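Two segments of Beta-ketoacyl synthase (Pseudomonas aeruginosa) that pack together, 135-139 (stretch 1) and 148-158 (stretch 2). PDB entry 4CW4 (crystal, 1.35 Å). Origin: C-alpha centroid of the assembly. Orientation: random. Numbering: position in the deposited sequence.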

# COMPACT_ATOMS: atom_id res chain seq x y z
N ALA A 135 -34.75 19.00 19.85
CA ALA A 135 -35.79 20.00 20.04
C ALA A 135 -36.89 19.56 21.00
O ALA A 135 -37.54 20.40 21.63
CB ALA A 135 -36.38 20.40 18.70
N ASN A 136 -37.08 18.25 21.13
CA ASN A 136 -38.19 17.72 21.89
C ASN A 136 -37.83 17.56 23.36
O ASN A 136 -38.73 17.44 24.19
CB ASN A 136 -38.63 16.38 21.28
CG ASN A 136 -40.06 16.01 21.62
OD1 ASN A 136 -40.31 15.16 22.49
ND2 ASN A 136 -41.01 16.63 20.93
N TRP A 137 -36.53 17.57 23.70
CA TRP A 137 -36.08 17.45 25.09
C TRP A 137 -36.40 18.71 25.91
O TRP A 137 -36.28 19.83 25.42
CB TRP A 137 -34.57 17.18 25.19
CG TRP A 137 -34.11 15.85 24.66
CD1 TRP A 137 -34.82 14.97 23.90
CD2 TRP A 137 -32.82 15.24 24.87
NE1 TRP A 137 -34.05 13.86 23.62
CE2 TRP A 137 -32.82 14.00 24.20
CE3 TRP A 137 -31.67 15.63 25.56
CZ2 TRP A 137 -31.72 13.15 24.21
CZ3 TRP A 137 -30.58 14.78 25.57
CH2 TRP A 137 -30.61 13.56 24.89
N SER A 138 -36.80 18.49 27.16
CA SER A 138 -36.98 19.55 28.14
C SER A 138 -35.69 19.76 28.90
O SER A 138 -35.05 18.78 29.27
CB SER A 138 -38.02 19.13 29.20
OG SER A 138 -39.30 18.92 28.65
N ILE A 139 -35.35 21.01 29.19
CA ILE A 139 -34.20 21.34 30.02
C ILE A 139 -34.60 22.40 31.03
O ILE A 139 -35.28 23.37 30.68
CB ILE A 139 -33.06 21.99 29.21
CG1 ILE A 139 -32.90 21.30 27.87
CG2 ILE A 139 -31.77 21.97 30.00
CD1 ILE A 139 -32.34 19.89 27.96
N LEU A 148 -31.61 19.69 34.51
CA LEU A 148 -32.60 18.63 34.61
C LEU A 148 -33.22 18.40 33.24
O LEU A 148 -33.83 19.28 32.67
CB LEU A 148 -33.67 19.01 35.62
CG LEU A 148 -34.73 17.94 35.90
CD1 LEU A 148 -34.11 16.66 36.48
CD2 LEU A 148 -35.81 18.50 36.83
N VAL A 149 -33.03 17.20 32.70
CA VAL A 149 -33.47 16.89 31.35
C VAL A 149 -34.62 15.90 31.38
O VAL A 149 -34.60 14.95 32.16
CB VAL A 149 -32.32 16.23 30.56
CG1 VAL A 149 -32.74 15.97 29.13
CG2 VAL A 149 -31.09 17.12 30.62
N SER A 150 -35.63 16.13 30.55
CA SER A 150 -36.70 15.16 30.35
C SER A 150 -36.94 14.94 28.88
O SER A 150 -36.86 15.86 28.08
CB SER A 150 -38.00 15.58 31.02
OG SER A 150 -37.82 15.66 32.41
N ILE A 151 -37.23 13.69 28.55
CA ILE A 151 -37.40 13.24 27.18
C ILE A 151 -38.85 12.82 27.00
O ILE A 151 -39.42 12.16 27.87
CB ILE A 151 -36.44 12.07 26.89
CG1 ILE A 151 -34.99 12.56 26.92
CG2 ILE A 151 -36.78 11.43 25.55
CD1 ILE A 151 -33.94 11.46 26.81
N HIS A 152 -39.44 13.21 25.88
CA HIS A 152 -40.88 13.01 25.64
C HIS A 152 -41.18 12.17 24.41
O HIS A 152 -42.34 11.77 24.19
CB HIS A 152 -41.55 14.36 25.49
CG HIS A 152 -41.21 15.31 26.58
ND1 HIS A 152 -41.76 15.21 27.83
CD2 HIS A 152 -40.30 16.31 26.65
CE1 HIS A 152 -41.24 16.14 28.62
NE2 HIS A 152 -40.36 16.83 27.92
N GLU A 153 -40.14 11.89 23.64
CA GLU A 153 -40.24 11.24 22.34
C GLU A 153 -39.24 10.08 22.35
O GLU A 153 -38.24 10.15 23.07
CB GLU A 153 -39.79 12.22 21.27
CG GLU A 153 -40.71 12.41 20.09
CD GLU A 153 -40.00 13.10 18.93
OE1 GLU A 153 -39.34 14.14 19.16
OE2 GLU A 153 -40.08 12.60 17.79
N ARG A 154 -39.49 9.04 21.56
CA ARG A 154 -38.50 7.98 21.39
C ARG A 154 -37.20 8.57 20.86
O ARG A 154 -37.21 9.40 19.97
CB ARG A 154 -38.98 6.91 20.40
CG ARG A 154 -38.02 5.72 20.28
CD ARG A 154 -38.38 4.78 19.15
NE ARG A 154 -39.73 4.23 19.26
CZ ARG A 154 -40.30 3.46 18.34
NH1 ARG A 154 -39.63 3.13 17.23
NH2 ARG A 154 -41.53 3.00 18.51
N CYS A 155 -36.08 8.14 21.41
CA CYS A 155 -34.82 8.49 20.81
C CYS A 155 -33.81 7.40 21.05
O CYS A 155 -34.06 6.46 21.81
CB CYS A 155 -34.31 9.82 21.33
SG CYS A 155 -33.97 9.79 23.05
N GLU A 156 -32.68 7.54 20.38
CA GLU A 156 -31.67 6.50 20.35
C GLU A 156 -30.46 6.90 21.15
O GLU A 156 -29.82 7.91 20.88
CB GLU A 156 -31.24 6.24 18.90
CG GLU A 156 -32.31 5.59 18.06
CD GLU A 156 -31.78 5.16 16.72
OE1 GLU A 156 -30.61 5.48 16.41
OE2 GLU A 156 -32.53 4.50 15.97
N PHE A 157 -30.16 6.10 22.14
CA PHE A 157 -28.88 6.16 22.82
C PHE A 157 -28.02 5.00 22.35
O PHE A 157 -28.54 3.99 21.87
CB PHE A 157 -29.08 6.07 24.33
CG PHE A 157 -29.74 7.27 24.90
CD1 PHE A 157 -29.03 8.43 25.05
CD2 PHE A 157 -31.08 7.27 25.24
CE1 PHE A 157 -29.62 9.57 25.55
CE2 PHE A 157 -31.66 8.40 25.74
CZ PHE A 157 -30.91 9.55 25.90
N LYS A 158 -26.72 5.16 22.48
CA LYS A 158 -25.81 4.03 22.31
C LYS A 158 -25.29 3.61 23.68
O LYS A 158 -24.88 4.44 24.48
CB LYS A 158 -24.65 4.38 21.39
CG LYS A 158 -24.92 4.09 19.88
CD LYS A 158 -26.24 4.65 19.34
CE LYS A 158 -26.23 6.18 19.23
NZ LYS A 158 -27.44 6.74 18.48
O HOH W 1 -38.27 14.22 23.94
O HOH W 2 -43.13 14.03 21.88
O HOH W 3 -36.78 12.27 22.34

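The two stretches meet as antiparallel strands, and the pairing is short. Ser-138 and Ser-150 form the hydrogen-bonded pair. Ser-138 N donates to Ser-150 O at 2.8 Å, and Ser-150 N donates to Ser-138 O at 3.0 Å. Both bonds are nearly straight, with angles at hydrogen of 164° and 160°. The backbone donors and acceptors of these two serines therefore satisfy one another.

Ile-139 and Val-149 follow as the non-hydrogen-bonded pair. Here CA-H groups face carbonyl oxygens. Val-149 CA lies 3.2 Å from Ser-138 O, so this oxygen receives a CA-H contact as well as its N-H bond. Ile-139 CA approaches Leu-148 O at 3.4 Å. Ser-150 O is used in a similar way, with Trp-137 CA at 3.5 Å.

The two serine side chains lie on the same face of the sheet but have different partners. Ser-138 OG forms a very short hydrogen bond, 2.5 Å, with His-152 NE2. Either atom could be the donor. The hydroxyl lies at the edge of the imidazole, near its plane, as a bond to a ring nitrogen requires. Ser-150 OG is hydrogen-bonded elsewhere in the structure.

At Asn-136 the hydrogen bonds across the contact run through water. Water 1 donates to Asn-136 OD1 at 2.7 Å and accepts from His-152 N at 2.5 Å. It thus links a side-chain acceptor of one stretch to a backbone donor of the other. Water 2 donates to Asn-136 OD1 at 3.1 Å and makes a weak bond to His-152 O at 3.3 Å. Asn-136 OD1 therefore accepts from two waters. Asn-136 ND2 lies 3.5 Å from Glu-153 OE1, but the angle is poor and this is not a hydrogen bond.

Trp-137 contributes most of the apolar contact. Its CA-to-CB bond points sideways, yet the indole reaches stretch 2. Ile-151 CG1 sits over one face, 3.7 Å from the centroid of the five-membered ring and only 11° off its normal, a CH-pi contact. Cys-155 SG lies at the edge, 4.1 Å from Trp-137 NE1. Val-149 CG1 is 3.7 Å from Trp-137 CE3, and Phe-157 CZ is 4.1 Å from Trp-137 CZ2. The indole nitrogen also has a polar partner: Trp-137 NE1 donates to water 3 at 3.4 Å, a weak bond. The same water donates to Glu-153 O at 2.7 Å, so it bridges the stretches. Apart from the indole, Ile-139 CD1 makes an apolar contact with Val-149 CG2 at 4.0 Å.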